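Local coordinates for protein fusolin (Unidentified entomopoxvirus, PDB 4OW5) that enhances the virulence of entomopoxviruses, crystallises in vivo into viral spindles and carries a chitin-binding domain of the lytic polysaccharide monooxygenase family, at the interface of chains A and B. Numbering follows the deposited sequence. Chains: chain A/B, Fusolin.

Contact 1 and contact 2 belong to one two-fold symmetric interface between two fusolin chains, and their C-alpha centres lie about 27 Å apart. They share no residues and use different parts of the chain. In contact 1 the loop of chain A that follows strand 223-234 meets loops and helix 32-47 of chain B. In contact 2 the C-terminal helix 338-352 of chain B packs on strand 2-6 and nearby loops of chain A. Each contact has a twin with the chains exchanged, so both chains hand their C-terminal helix to the partner, an exchange that may help build viral spindles.

Contact 1: the interface of chains A and B. Residues chain A 127, 236-239; chain B 33, 115-116, 161.
The loop that leaves strand 223-234 of the fibronectin type III-like, LPMO-family domain of chain A runs here against chain B, where A:Gly238 is met by B:Ser116 and A:Ile239 pairs with B:Gly115 as an antiparallel beta bridge. The backbone amide of A:Gly238 donates a hydrogen bond across the contact: its N lies 2.8 Å from the hydroxyl OG of B:Ser116 and points at it almost straight, 168° at the hydrogen. OG sits between the backbone N and the carbonyl carbon of its own residue (chi1 53°), which turns the hydroxyl toward the chain A loop. The methylene of the same serine faces A:Leu237, with CB 3.7 Å from the leucine methyl CD2. The serine thus offers a polar and an apolar contact to consecutive residues.

Further along the same loop, at the peptide between A:Gly238 and A:Ile239, comes B:Met33, near the start of helix 32-47. Its side chain is folded at chi2 and chi3, and this lays the thioether SD against the backbone, 3.6 Å from CA of A:Ile239, with the terminal methyl CE alongside.

A:Asn127 meets B:Tyr161 obliquely, its amide plane turned 68° from the phenol ring; ND2 comes 3.8 Å from the ring carbon CD1. That amide is fixed within chain A by bonds to the backbone of A:Arg236, a residue poorly ordered in the model. OD1 takes the N-H of A:Arg236 on a lone pair, and ND2 gives a hydrogen to the carbonyl O of A:Arg236, 2.9 Å away and lying nearly in the amide plane. Held flat in this way, the asparagine probably helps to brace the start of the loop that reaches chain B. Its ND2 lies 2.9 Å from a water, and that water is 2.7 Å from the backbone carbonyl O of B:Tyr161.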
# COMPACT_ATOMS: atom_id res chain seq x y z
N ASN A 127 10.04 7.54 7.17
CA ASN A 127 8.70 7.02 7.36
C ASN A 127 7.99 7.54 8.61
O ASN A 127 6.78 7.41 8.68
CB ASN A 127 8.72 5.53 7.38
CG ASN A 127 9.19 4.95 6.07
OD1 ASN A 127 9.07 5.57 5.01
ND2 ASN A 127 9.77 3.78 6.12
N ARG A 236 10.19 4.41 2.64
CA ARG A 236 11.58 4.03 2.54
C ARG A 236 11.71 2.59 3.10
O ARG A 236 11.06 2.22 4.09
CB ARG A 236 12.49 5.02 3.30
CG ARG A 236 13.96 4.81 3.00
CD ARG A 236 14.84 5.96 3.50
NE ARG A 236 15.72 5.60 4.62
CZ ARG A 236 16.57 6.44 5.21
NH1 ARG A 236 16.66 7.70 4.80
NH2 ARG A 236 17.33 6.02 6.22
N LEU A 237 12.55 1.80 2.48
CA LEU A 237 12.78 0.42 2.87
C LEU A 237 13.95 0.29 3.86
O LEU A 237 14.87 1.10 3.87
CB LEU A 237 13.05 -0.45 1.63
CG LEU A 237 11.95 -0.47 0.56
CD1 LEU A 237 12.29 -1.42 -0.56
CD2 LEU A 237 10.61 -0.88 1.14
N GLY A 238 13.89 -0.73 4.68
CA GLY A 238 14.92 -1.05 5.65
C GLY A 238 14.44 -0.77 7.05
O GLY A 238 13.28 -0.41 7.27
N ILE A 239 15.33 -0.97 8.00
CA ILE A 239 15.04 -0.76 9.39
C ILE A 239 14.75 0.72 9.68
O ILE A 239 15.35 1.59 9.07
CB ILE A 239 16.18 -1.32 10.30
CG1 ILE A 239 15.74 -1.29 11.79
CG2 ILE A 239 17.53 -0.58 10.07
CD1 ILE A 239 16.68 -1.95 12.83
N MET B 33 15.34 -6.68 6.44
CA MET B 33 14.81 -6.69 7.79
C MET B 33 15.33 -7.89 8.55
O MET B 33 15.69 -7.69 9.70
CB MET B 33 13.29 -6.59 7.80
CG MET B 33 12.78 -5.24 7.34
SD MET B 33 13.53 -3.82 8.19
CE MET B 33 13.05 -4.13 9.83
N GLY B 115 10.12 -1.60 10.50
CA GLY B 115 10.60 -1.45 9.14
C GLY B 115 9.82 -2.24 8.12
O GLY B 115 8.72 -2.74 8.41
N SER B 116 10.44 -2.42 6.93
CA SER B 116 9.81 -3.01 5.75
C SER B 116 9.83 -4.55 5.77
O SER B 116 10.34 -5.17 4.83
CB SER B 116 10.51 -2.50 4.49
OG SER B 116 11.91 -2.68 4.54
N TYR B 161 6.09 -0.05 9.44
CA TYR B 161 7.32 0.69 9.18
C TYR B 161 7.85 1.43 10.41
O TYR B 161 9.03 1.73 10.44
CB TYR B 161 7.11 1.71 8.04
CG TYR B 161 6.76 1.07 6.73
CD1 TYR B 161 7.74 0.54 5.91
CD2 TYR B 161 5.44 0.99 6.30
CE1 TYR B 161 7.42 -0.10 4.71
CE2 TYR B 161 5.10 0.31 5.14
CZ TYR B 161 6.09 -0.26 4.36
OH TYR B 161 5.79 -0.83 3.15
O HOH W 1 10.82 2.67 8.61

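Contact 2: the interface of chains A and B. Residues chain A 5-6, 8, 188; chain B 341, 344-345, 348.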
# COMPACT_ATOMS: atom_id res chain seq x y z
N THR A 5 -1.74 20.72 -12.12
CA THR A 5 -0.63 20.09 -12.83
C THR A 5 0.28 19.40 -11.86
O THR A 5 0.95 18.46 -12.25
CB THR A 5 0.11 21.04 -13.73
OG1 THR A 5 0.40 22.23 -13.01
CG2 THR A 5 -0.64 21.30 -15.01
N PHE A 6 0.32 19.82 -10.61
CA PHE A 6 1.13 19.08 -9.62
C PHE A 6 0.46 19.12 -8.26
O PHE A 6 0.36 20.22 -7.71
CB PHE A 6 2.57 19.59 -9.49
CG PHE A 6 3.36 18.62 -8.64
CD1 PHE A 6 3.63 17.34 -9.09
CD2 PHE A 6 3.69 18.93 -7.32
CE1 PHE A 6 4.17 16.39 -8.25
CE2 PHE A 6 4.33 18.00 -6.50
CZ PHE A 6 4.58 16.73 -6.99
N ILE A 8 -0.67 15.97 -10.50
CA ILE A 8 -1.50 16.01 -11.72
C ILE A 8 -2.94 15.60 -11.42
O ILE A 8 -3.18 14.60 -10.73
CB ILE A 8 -0.89 15.20 -12.88
CG1 ILE A 8 -1.59 15.53 -14.21
CG2 ILE A 8 -0.83 13.69 -12.63
CD1 ILE A 8 -0.88 14.96 -15.48
N GLN A 188 5.15 22.07 -15.17
CA GLN A 188 4.31 21.06 -15.79
C GLN A 188 3.14 21.72 -16.60
O GLN A 188 2.36 21.00 -17.23
CB GLN A 188 3.74 20.16 -14.67
CG GLN A 188 4.73 19.14 -14.10
CD GLN A 188 5.13 18.12 -15.15
OE1 GLN A 188 4.28 17.40 -15.69
NE2 GLN A 188 6.42 18.00 -15.47
N TRP B 341 7.50 11.84 -20.62
CA TRP B 341 6.77 12.70 -19.71
C TRP B 341 6.97 12.25 -18.27
O TRP B 341 7.29 13.05 -17.42
CB TRP B 341 5.27 12.71 -20.06
CG TRP B 341 4.47 13.45 -19.04
CD1 TRP B 341 4.42 14.80 -18.86
CD2 TRP B 341 3.81 12.87 -17.91
NE1 TRP B 341 3.74 15.10 -17.70
CE2 TRP B 341 3.30 13.93 -17.14
CE3 TRP B 341 3.61 11.55 -17.48
CZ2 TRP B 341 2.61 13.71 -15.95
CZ3 TRP B 341 2.86 11.34 -16.34
CH2 TRP B 341 2.40 12.41 -15.57
N ASP B 344 10.25 13.20 -16.62
CA ASP B 344 10.25 14.62 -16.23
C ASP B 344 9.36 14.82 -15.00
O ASP B 344 9.70 15.61 -14.12
CB ASP B 344 9.78 15.52 -17.38
CG ASP B 344 10.79 15.74 -18.50
OD1 ASP B 344 12.02 15.55 -18.26
OD2 ASP B 344 10.37 16.13 -19.61
N TYR B 345 8.23 14.11 -14.96
CA TYR B 345 7.30 14.16 -13.81
C TYR B 345 7.98 13.59 -12.57
O TYR B 345 7.86 14.17 -11.51
CB TYR B 345 6.01 13.41 -14.10
CG TYR B 345 4.91 13.76 -13.13
CD1 TYR B 345 4.33 15.02 -13.13
CD2 TYR B 345 4.45 12.82 -12.20
CE1 TYR B 345 3.34 15.36 -12.21
CE2 TYR B 345 3.45 13.16 -11.28
CZ TYR B 345 2.90 14.42 -11.29
OH TYR B 345 1.86 14.78 -10.45
N TYR B 348 10.14 16.31 -11.19
CA TYR B 348 9.29 17.35 -10.60
C TYR B 348 8.91 16.96 -9.15
O TYR B 348 9.02 17.77 -8.25
CB TYR B 348 8.02 17.62 -11.43
CG TYR B 348 7.43 18.99 -11.17
CD1 TYR B 348 6.57 19.21 -10.09
CD2 TYR B 348 7.84 20.10 -11.91
CE1 TYR B 348 6.09 20.48 -9.80
CE2 TYR B 348 7.40 21.38 -11.59
CZ TYR B 348 6.47 21.56 -10.58
OH TYR B 348 6.02 22.81 -10.26
O HOH W 2 6.60 16.05 -17.17
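Aromatic rings from helix 338-352 of chain B meet A:Phe6 and A:Gln188 on the LPMO-family domain of chain A. One face of the A:Phe6 ring receives CD1 of B:Tyr348 near its rim, while CE1 of B:Tyr345 lies in plane at its edge. The A:Phe6 and B:Tyr348 rings meet edge-to-face, planes 58° apart and centroids 5.0 Å apart. B:Tyr348 in turn has CG of A:Gln188 over one face, 3.9 Å from its CD2, and CD2 of A:Phe6 at its edge. The ring of B:Tyr345 carries CH2 of B:Trp341 over one face and has the amide carbon CD of A:Gln188 at its edge. CB of B:Tyr345 lies over one face of the indole, toward the rim, so the two helix side chains pack on each other as well as on chain A.

B:Tyr345 leaves the helix with CG opposite its backbone N (chi1 -164°), and its phenol reaches past A:Phe6 to the loop after strand 2-6. There the backbone N of A:Ile8 donates a nearly straight hydrogen bond to OH, 2.8 Å long. The A:Ile8 side chain spans both aromatics: CG2 lies near the phenol end of B:Tyr345, and CD1 is 3.7 Å from CZ2 of B:Trp341.

A:Gln188 is bent at chi2, and its side chain crosses those of B:Trp341 and B:Tyr345 at about a right angle. It is poorly ordered, which makes its polar links less certain. The indole NE1 of B:Trp341 donates to OE1 of A:Gln188 at 3.1 Å; NE1 lies in the carbonyl plane, while OE1 sits 29° out of the indole plane. NE2 of the same amide lies 2.6 Å from a water, which continues to the backbone O of B:Trp341 at 3.1 Å.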